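Protein PTHB1 (Homo sapiens, PDB 4YD8) forms part of the BBSome, a coat complex thought to sort specific membrane proteins to the primary cilium and required for ciliogenesis. Local coordinates at residues D42-G47 with F56-A61. Residues are numbered along the deposited sequence; the frame is centred on the assembly and turned at random.
Sequences DKIIVG and FSPHPA
The ring of Phe-56 meets Ile-44 at its edge: the carbonyl O of Ile-44 lies near the ring plane, 4.1 Å from Phe-56 CD1. The same ring makes an edge-to-face contact with Trp-14, and Leu-18 and Leu-358 also touch the Phe-56 side chain. The puckered ring of Pro-58 meets Ile-44 at its CD1 tip. Pro-58 CG sits 3.8 Å from Ile-44 CD1, and the two side chains cross obliquely. Ile-44 CG1 lies anti to its carbonyl carbon (chi1 -56°), and chi2 of 170° extends CD1 towards the proline. Ile-44 and Phe-56 form an antiparallel hydrogen-bonded pair. Ile-44 N donates to Phe-56 O (2.9 Å), and Phe-56 N donates to Ile-44 O (2.8 Å). This pair joins the two middle strands of a four-stranded antiparallel sheet, one blade of the seven-bladed beta-propeller. Both side chains lie on one face of the blade and touch Leu-358 of strand 357-362; Phe-56 also touches strand 8-17. Beyond Phe-56 the chain leaves the sheet, and a water links the two segments. It donates to Asp-42 O (2.7 Å) and pairs with Ser-57 OG. Lys-43 CB rests 3.4 Å from Phe-56 O. Lys-43 NZ turns away, to a salt bridge with Asp-35 and a hydrogen bond with the carbonyl O of Gln-41.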
ATOM      1  N   ASP A  42       9.509  -0.458  11.580  1.00 25.24           N
ATOM      2  CA  ASP A  42       8.711  -1.221  10.625  1.00 23.56           C
ATOM      3  C   ASP A  42       9.344  -2.576  10.345  1.00 25.32           C
ATOM      4  O   ASP A  42      10.535  -2.777  10.570  1.00 25.20           O
ATOM      5  CB  ASP A  42       8.540  -0.465   9.303  1.00 22.95           C
ATOM      6  CG  ASP A  42       7.663   0.751   9.452  1.00 30.01           C
ATOM      7  OD1 ASP A  42       6.673   0.659  10.219  1.00 27.95           O
ATOM      8  OD2 ASP A  42       7.963   1.783   8.815  1.00 33.53           O
ATOM      9  N   LYS A  43       8.525  -3.505   9.878  1.00 20.40           N
ATOM     10  CA  LYS A  43       9.027  -4.736   9.280  1.00 21.64           C
ATOM     11  C   LYS A  43       8.532  -4.755   7.845  1.00 23.27           C
ATOM     12  O   LYS A  43       7.539  -4.108   7.538  1.00 22.03           O
ATOM     13  CB  LYS A  43       8.544  -5.979  10.024  1.00 23.28           C
ATOM     14  CG  LYS A  43       9.255  -6.202  11.351  1.00 32.51           C
ATOM     15  CD  LYS A  43       8.712  -5.286  12.420  1.00 34.59           C
ATOM     16  CE  LYS A  43       9.642  -5.235  13.624  1.00 32.68           C
ATOM     17  NZ  LYS A  43       9.145  -4.208  14.566  1.00 29.97           N
ATOM     18  N   ILE A  44       9.229  -5.481   6.976  1.00 18.24           N
ATOM     19  CA  ILE A  44       8.788  -5.622   5.591  1.00 18.75           C
ATOM     20  C   ILE A  44       7.918  -6.870   5.509  1.00 20.91           C
ATOM     21  O   ILE A  44       8.360  -7.962   5.890  1.00 22.67           O
ATOM     22  CB  ILE A  44       9.962  -5.759   4.619  1.00 20.60           C
ATOM     23  CG1 ILE A  44      10.932  -4.583   4.753  1.00 21.88           C
ATOM     24  CG2 ILE A  44       9.480  -5.866   3.180  1.00 19.22           C
ATOM     25  CD1 ILE A  44      12.209  -4.822   3.989  1.00 23.57           C
ATOM     26  N   ILE A  45       6.685  -6.707   5.038  1.00 19.25           N
ATOM     27  CA  ILE A  45       5.807  -7.850   4.822  1.00 18.44           C
ATOM     28  C   ILE A  45       5.547  -7.976   3.336  1.00 19.12           C
ATOM     29  O   ILE A  45       5.128  -7.009   2.702  1.00 20.72           O
ATOM     30  CB  ILE A  45       4.444  -7.715   5.547  1.00 21.14           C
ATOM     31  CG1 ILE A  45       4.650  -7.466   7.045  1.00 25.64           C
ATOM     32  CG2 ILE A  45       3.579  -8.972   5.281  1.00 18.90           C
ATOM     33  CD1 ILE A  45       4.443  -6.048   7.460  1.00 27.85           C
ATOM     34  N   VAL A  46       5.819  -9.155   2.781  1.00 17.75           N
ATOM     35  CA  VAL A  46       5.575  -9.384   1.364  1.00 19.42           C
ATOM     36  C   VAL A  46       4.826 -10.690   1.142  1.00 22.92           C
ATOM     37  O   VAL A  46       5.238 -11.740   1.645  1.00 23.49           O
ATOM     38  CB  VAL A  46       6.888  -9.430   0.536  1.00 27.90           C
ATOM     39  CG1 VAL A  46       6.563  -9.624  -0.954  1.00 26.68           C
ATOM     40  CG2 VAL A  46       7.688  -8.150   0.705  1.00 30.66           C
ATOM     41  N   GLY A  47       3.725 -10.620   0.392  1.00 22.28           N
ATOM     42  CA  GLY A  47       3.020 -11.829  -0.017  1.00 26.33           C
ATOM     43  C   GLY A  47       3.234 -12.054  -1.504  1.00 25.40           C
ATOM     44  O   GLY A  47       3.412 -11.094  -2.251  1.00 26.48           O
ATOM     45  N   PHE A  56      10.321  -9.561   7.049  1.00 18.51           N
ATOM     46  CA  PHE A  56      11.750  -9.267   7.230  1.00 19.25           C
ATOM     47  C   PHE A  56      11.986  -8.116   8.193  1.00 24.31           C
ATOM     48  O   PHE A  56      11.213  -7.161   8.252  1.00 23.39           O
ATOM     49  CB  PHE A  56      12.443  -8.885   5.907  1.00 20.74           C
ATOM     50  CG  PHE A  56      12.427  -9.958   4.854  1.00 23.23           C
ATOM     51  CD1 PHE A  56      11.361 -10.066   3.975  1.00 27.58           C
ATOM     52  CD2 PHE A  56      13.498 -10.846   4.731  1.00 27.59           C
ATOM     53  CE1 PHE A  56      11.351 -11.045   2.992  1.00 24.25           C
ATOM     54  CE2 PHE A  56      13.495 -11.828   3.749  1.00 27.58           C
ATOM     55  CZ  PHE A  56      12.409 -11.929   2.879  1.00 26.61           C
ATOM     56  N   SER A  57      13.106  -8.195   8.897  1.00 23.03           N
ATOM     57  CA  SER A  57      13.647  -7.055   9.629  1.00 25.89           C
ATOM     58  C   SER A  57      15.103  -6.922   9.198  1.00 25.22           C
ATOM     59  O   SER A  57      15.985  -7.490   9.810  1.00 27.50           O
ATOM     60  CB  SER A  57      13.513  -7.261  11.144  1.00 30.22           C
ATOM     61  OG  SER A  57      13.881  -6.090  11.847  1.00 37.69           O
ATOM     62  N   PRO A  58      15.344  -6.203   8.100  1.00 28.20           N
ATOM     63  CA  PRO A  58      16.670  -6.208   7.462  1.00 28.83           C
ATOM     64  C   PRO A  58      17.742  -5.488   8.273  1.00 29.03           C
ATOM     65  O   PRO A  58      17.467  -4.504   8.959  1.00 28.11           O
ATOM     66  CB  PRO A  58      16.429  -5.482   6.132  1.00 32.23           C
ATOM     67  CG  PRO A  58      15.173  -4.712   6.328  1.00 36.15           C
ATOM     68  CD  PRO A  58      14.343  -5.467   7.315  1.00 25.75           C
ATOM     69  N   HIS A  59      18.963  -5.992   8.174  1.00 26.06           N
ATOM     70  CA  HIS A  59      20.123  -5.379   8.812  1.00 30.50           C
ATOM     71  C   HIS A  59      21.236  -5.300   7.787  1.00 32.50           C
ATOM     72  O   HIS A  59      21.359  -6.180   6.938  1.00 32.69           O
ATOM     73  CB  HIS A  59      20.581  -6.190  10.031  1.00 39.42           C
ATOM     74  CG  HIS A  59      19.582  -6.232  11.142  1.00 47.34           C
ATOM     75  ND1 HIS A  59      18.507  -7.093  11.144  1.00 50.09           N
ATOM     76  CD2 HIS A  59      19.493  -5.518  12.289  1.00 55.70           C
ATOM     77  CE1 HIS A  59      17.795  -6.905  12.240  1.00 54.22           C
ATOM     78  NE2 HIS A  59      18.372  -5.952  12.950  1.00 59.44           N
ATOM     79  N   PRO A  60      22.057  -4.249   7.859  1.00 33.13           N
ATOM     80  CA  PRO A  60      23.188  -4.172   6.934  1.00 32.01           C
ATOM     81  C   PRO A  60      24.239  -5.237   7.247  1.00 32.77           C
ATOM     82  O   PRO A  60      24.280  -5.767   8.362  1.00 31.56           O
ATOM     83  CB  PRO A  60      23.735  -2.761   7.169  1.00 34.42           C
ATOM     84  CG  PRO A  60      23.394  -2.483   8.584  1.00 38.99           C
ATOM     85  CD  PRO A  60      22.034  -3.115   8.795  1.00 33.13           C
ATOM     86  N   ALA A  61      25.068  -5.538   6.255  1.00 30.98           N
ATOM     87  CA  ALA A  61      26.133  -6.515   6.390  1.00 32.97           C
ATOM     88  C   ALA A  61      26.999  -6.224   7.619  1.00 40.61           C
ATOM     89  O   ALA A  61      27.460  -5.095   7.810  1.00 35.32           O
ATOM     90  CB  ALA A  61      26.984  -6.530   5.125  1.00 34.02           C
TER
HETATM   91  O   HOH W   1      13.010  -3.882  10.935  1.00 34.09           O